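PDB 2PFW: cupin 2, conserved barrel domain protein from Shewanella frigidimarina, which is of unknown function but belongs to the RmlC-like cupins, small beta-barrel proteins, and resembles the KdgF group, whose members act in uronate sugar metabolism. Local coordinates for residues 56-61 against 100-105. Residues are numbered along the deposited sequence; the frame is centred on the assembly and turned at random.
Sequences QVSYVV and LIDTFS. With EDO (1,2-ethanediol), chain C.
Gln-56 and Phe-104 run side by side off two antiparallel strands, into the inside of the cupin barrel. With CG anti to the backbone N (chi1 177°) and the chain extended beyond it, Gln-56 passes the CD1–CE1 edge from one side of the ring plane, Gln-56 CG 3.3 Å from Phe-104 CE1; amide and ring planes are 71° apart. Gln-56 OE1 sits near the ring plane at its edge, 3.0 Å from Phe-104 CE1, and also takes a weak hydrogen bond from His-52. Gln-56 NE2 turns the other way, donating to Ser-58 OG, a less certain bond, and weakly to O1 of an ethanediol at 2.9 Å. The diol's O2 lies 2.7 Å from Asp-102 OD2, though that carboxylate is modelled too close to its neighbours for details to be trusted. An alanine in place of Gln-56 would probably remove the packing at the CE1 edge and leave His-52 and Ser-58 without the amide.

On the opposite face, Val-57 O is gripped by two hydrogen bonds: Thr-103 OG1 at 3.2 Å, well off the C=O direction (120°), and Thr-103 N, nearly straight on. Val-61 CG2 presses tightly against Ile-101 CG1 at 3.4 Å, and the Tyr-59 hydroxyl hydrogen-bonds to Lys-38 NZ of the second subunit.

The chemistry is thus two-sided: inside, an ethanediol, probably from the crystallisation liquor, sits beside polar groups and may mark a pocket; outside, Val-57 and Thr-103 pack on Leu-34 of the second subunit, and Tyr-59 and Ile-101 on its Ile-101 and Tyr-59.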
ATOM      1  N   GLN A  56       6.547   3.600   7.851  1.00 20.59           N
ATOM      2  CA  GLN A  56       5.508   4.053   6.923  1.00 22.21           C
ATOM      3  C   GLN A  56       6.020   3.952   5.488  1.00 21.57           C
ATOM      4  O   GLN A  56       7.114   4.428   5.177  1.00 18.95           O
ATOM      5  CB  GLN A  56       5.054   5.479   7.230  1.00 25.17           C
ATOM      6  CG  GLN A  56       4.019   6.032   6.261  1.00 23.91           C
ATOM      7  CD  GLN A  56       3.707   7.497   6.490  1.00 28.45           C
ATOM      8  OE1 GLN A  56       3.685   8.001   7.612  1.00 28.39           O
ATOM      9  NE2 GLN A  56       3.451   8.214   5.402  1.00 25.89           N
ATOM     10  N   VAL A  57       5.222   3.326   4.624  1.00 20.70           N
ATOM     11  CA  VAL A  57       5.490   3.387   3.180  1.00 17.13           C
ATOM     12  C   VAL A  57       4.252   3.975   2.508  1.00 17.45           C
ATOM     13  O   VAL A  57       3.128   3.631   2.874  1.00 18.00           O
ATOM     14  CB  VAL A  57       5.871   2.028   2.599  1.00 15.68           C
ATOM     15  CG1 VAL A  57       6.344   2.136   1.156  1.00 16.78           C
ATOM     16  CG2 VAL A  57       6.981   1.384   3.427  1.00 25.01           C
ATOM     17  N   SER A  58       4.462   4.885   1.559  1.00 17.78           N
ATOM     18  CA  SER A  58       3.352   5.612   0.951  1.00 15.87           C
ATOM     19  C   SER A  58       3.468   5.542  -0.572  1.00  7.22           C
ATOM     20  O   SER A  58       4.561   5.607  -1.131  1.00 14.41           O
ATOM     21  CB  SER A  58       3.322   7.061   1.427  1.00 18.64           C
ATOM     22  OG  SER A  58       2.496   7.269   2.547  1.00 16.58           O
ATOM     23  N   TYR A  59       2.316   5.394  -1.220  1.00 18.96           N
ATOM     24  CA  TYR A  59       2.226   5.305  -2.670  1.00 17.34           C
ATOM     25  C   TYR A  59       1.309   6.405  -3.206  1.00 10.89           C
ATOM     26  O   TYR A  59       0.238   6.628  -2.643  1.00 11.87           O
ATOM     27  CB  TYR A  59       1.702   3.937  -3.120  1.00 18.80           C
ATOM     28  CG  TYR A  59       1.604   3.826  -4.631  1.00 14.81           C
ATOM     29  CD1 TYR A  59       2.723   3.618  -5.410  1.00 13.28           C
ATOM     30  CD2 TYR A  59       0.368   3.930  -5.267  1.00 20.22           C
ATOM     31  CE1 TYR A  59       2.637   3.515  -6.790  1.00 19.54           C
ATOM     32  CE2 TYR A  59       0.275   3.830  -6.642  1.00 14.72           C
ATOM     33  CZ  TYR A  59       1.405   3.624  -7.392  1.00 15.81           C
ATOM     34  OH  TYR A  59       1.301   3.527  -8.764  1.00 27.19           O
ATOM     35  N   VAL A  60       1.727   7.083  -4.275  1.00 16.67           N
ATOM     36  CA  VAL A  60       0.845   8.110  -4.834  1.00 16.82           C
ATOM     37  C   VAL A  60      -0.099   7.476  -5.860  1.00 15.31           C
ATOM     38  O   VAL A  60       0.352   7.026  -6.908  1.00 17.23           O
ATOM     39  CB  VAL A  60       1.608   9.276  -5.478  1.00 20.99           C
ATOM     40  CG1 VAL A  60       0.632  10.395  -5.833  1.00 18.96           C
ATOM     41  CG2 VAL A  60       2.696   9.815  -4.564  1.00 16.40           C
ATOM     42  N   VAL A  61      -1.383   7.447  -5.524  1.00 20.08           N
ATOM     43  CA  VAL A  61      -2.394   6.941  -6.452  1.00 22.87           C
ATOM     44  C   VAL A  61      -2.645   7.995  -7.528  1.00 24.10           C
ATOM     45  O   VAL A  61      -2.505   7.704  -8.717  1.00 24.55           O
ATOM     46  CB  VAL A  61      -3.707   6.578  -5.751  1.00 21.23           C
ATOM     47  CG1 VAL A  61      -4.804   6.334  -6.771  1.00 28.40           C
ATOM     48  CG2 VAL A  61      -3.507   5.355  -4.865  1.00 26.07           C
ATOM     49  N   LEU A 100      -3.514   9.124  -1.813  1.00 21.05           N
ATOM     50  CA  LEU A 100      -2.372   8.398  -1.287  1.00 22.73           C
ATOM     51  C   LEU A 100      -2.799   7.038  -0.715  1.00 16.67           C
ATOM     52  O   LEU A 100      -3.884   6.925  -0.155  1.00 20.16           O
ATOM     53  CB  LEU A 100      -1.679   9.143  -0.152  1.00 22.51           C
ATOM     54  CG  LEU A 100      -0.675  10.237  -0.471  1.00 23.21           C
ATOM     55  CD1 LEU A 100      -0.070  10.764   0.829  1.00 32.35           C
ATOM     56  CD2 LEU A 100       0.410   9.749  -1.411  1.00 22.34           C
ATOM     57  N   ILE A 101      -1.939   6.039  -0.828  1.00 20.71           N
ATOM     58  CA  ILE A 101      -2.047   4.846   0.014  1.00 22.50           C
ATOM     59  C   ILE A 101      -0.972   4.894   1.095  1.00 14.94           C
ATOM     60  O   ILE A 101       0.211   4.799   0.786  1.00 18.69           O
ATOM     61  CB  ILE A 101      -1.938   3.554  -0.821  1.00 22.32           C
ATOM     62  CG1 ILE A 101      -2.802   3.537  -2.079  1.00 20.41           C
ATOM     63  CG2 ILE A 101      -2.188   2.353   0.083  1.00 19.96           C
ATOM     64  CD1 ILE A 101      -4.056   2.708  -2.127  1.00 25.61           C
ATOM     65  N   ASP A 102      -1.389   5.074   2.338  1.00 19.02           N
ATOM     66  CA  ASP A 102      -0.467   5.082   3.470  1.00 20.03           C
ATOM     67  C   ASP A 102      -0.497   3.709   4.150  1.00 14.37           C
ATOM     68  O   ASP A 102      -1.581   3.296   4.558  1.00 13.81           O
ATOM     69  CB  ASP A 102      -0.825   6.157   4.486  1.00 20.59           C
ATOM     70  CG  ASP A 102      -0.488   7.580   4.104  1.00 21.61           C
ATOM     71  OD1 ASP A 102       0.379   7.820   3.243  1.00 20.73           O
ATOM     72  OD2 ASP A 102      -1.101   8.505   4.680  1.00 23.85           O
ATOM     73  N   THR A 103       0.656   3.068   4.252  1.00 18.74           N
ATOM     74  CA  THR A 103       0.785   1.830   5.010  1.00 19.77           C
ATOM     75  C   THR A 103       1.802   1.971   6.139  1.00 19.10           C
ATOM     76  O   THR A 103       2.845   2.595   5.949  1.00 21.59           O
ATOM     77  CB  THR A 103       1.201   0.666   4.096  1.00 14.22           C
ATOM     78  OG1 THR A 103       2.616   0.645   3.920  1.00 27.24           O
ATOM     79  CG2 THR A 103       0.594   0.876   2.710  1.00 21.74           C
ATOM     80  N   PHE A 104       1.479   1.387   7.283  1.00 20.57           N
ATOM     81  CA  PHE A 104       2.252   1.502   8.508  1.00 23.69           C
ATOM     82  C   PHE A 104       2.569   0.144   9.130  1.00 22.55           C
ATOM     83  O   PHE A 104       1.675  -0.705   9.189  1.00 19.06           O
ATOM     84  CB  PHE A 104       1.471   2.325   9.541  1.00 22.16           C
ATOM     85  CG  PHE A 104       1.057   3.685   9.004  1.00 24.27           C
ATOM     86  CD1 PHE A 104       1.959   4.737   9.020  1.00 25.34           C
ATOM     87  CD2 PHE A 104      -0.214   3.875   8.491  1.00 20.81           C
ATOM     88  CE1 PHE A 104       1.599   5.976   8.526  1.00 26.06           C
ATOM     89  CE2 PHE A 104      -0.576   5.115   8.006  1.00 26.53           C
ATOM     90  CZ  PHE A 104       0.329   6.161   8.023  1.00 24.11           C
ATOM     91  N   SER A 105       3.791  -0.072   9.609  1.00 19.35           N
ATOM     92  CA  SER A 105       4.028  -1.205  10.499  1.00 24.37           C
ATOM     93  C   SER A 105       4.274  -0.731  11.945  1.00 26.24           C
ATOM     94  O   SER A 105       5.258   0.084  11.947  1.00 19.69           O
ATOM     95  CB  SER A 105       5.192  -2.103  10.099  1.00 23.84           C
ATOM     96  OG  SER A 105       5.152  -3.255  10.944  1.00 27.08           O
TER
HETATM   97  C1  EDO C 116       0.721  10.612   4.952  1.00 29.06           C
HETATM   98  O1  EDO C 116       1.786  10.250   4.070  1.00 30.03           O
HETATM   99  C2  EDO C 116      -0.341  11.372   4.167  1.00 29.58           C
HETATM  100  O2  EDO C 116      -1.617  11.194   4.789  1.00 34.82           O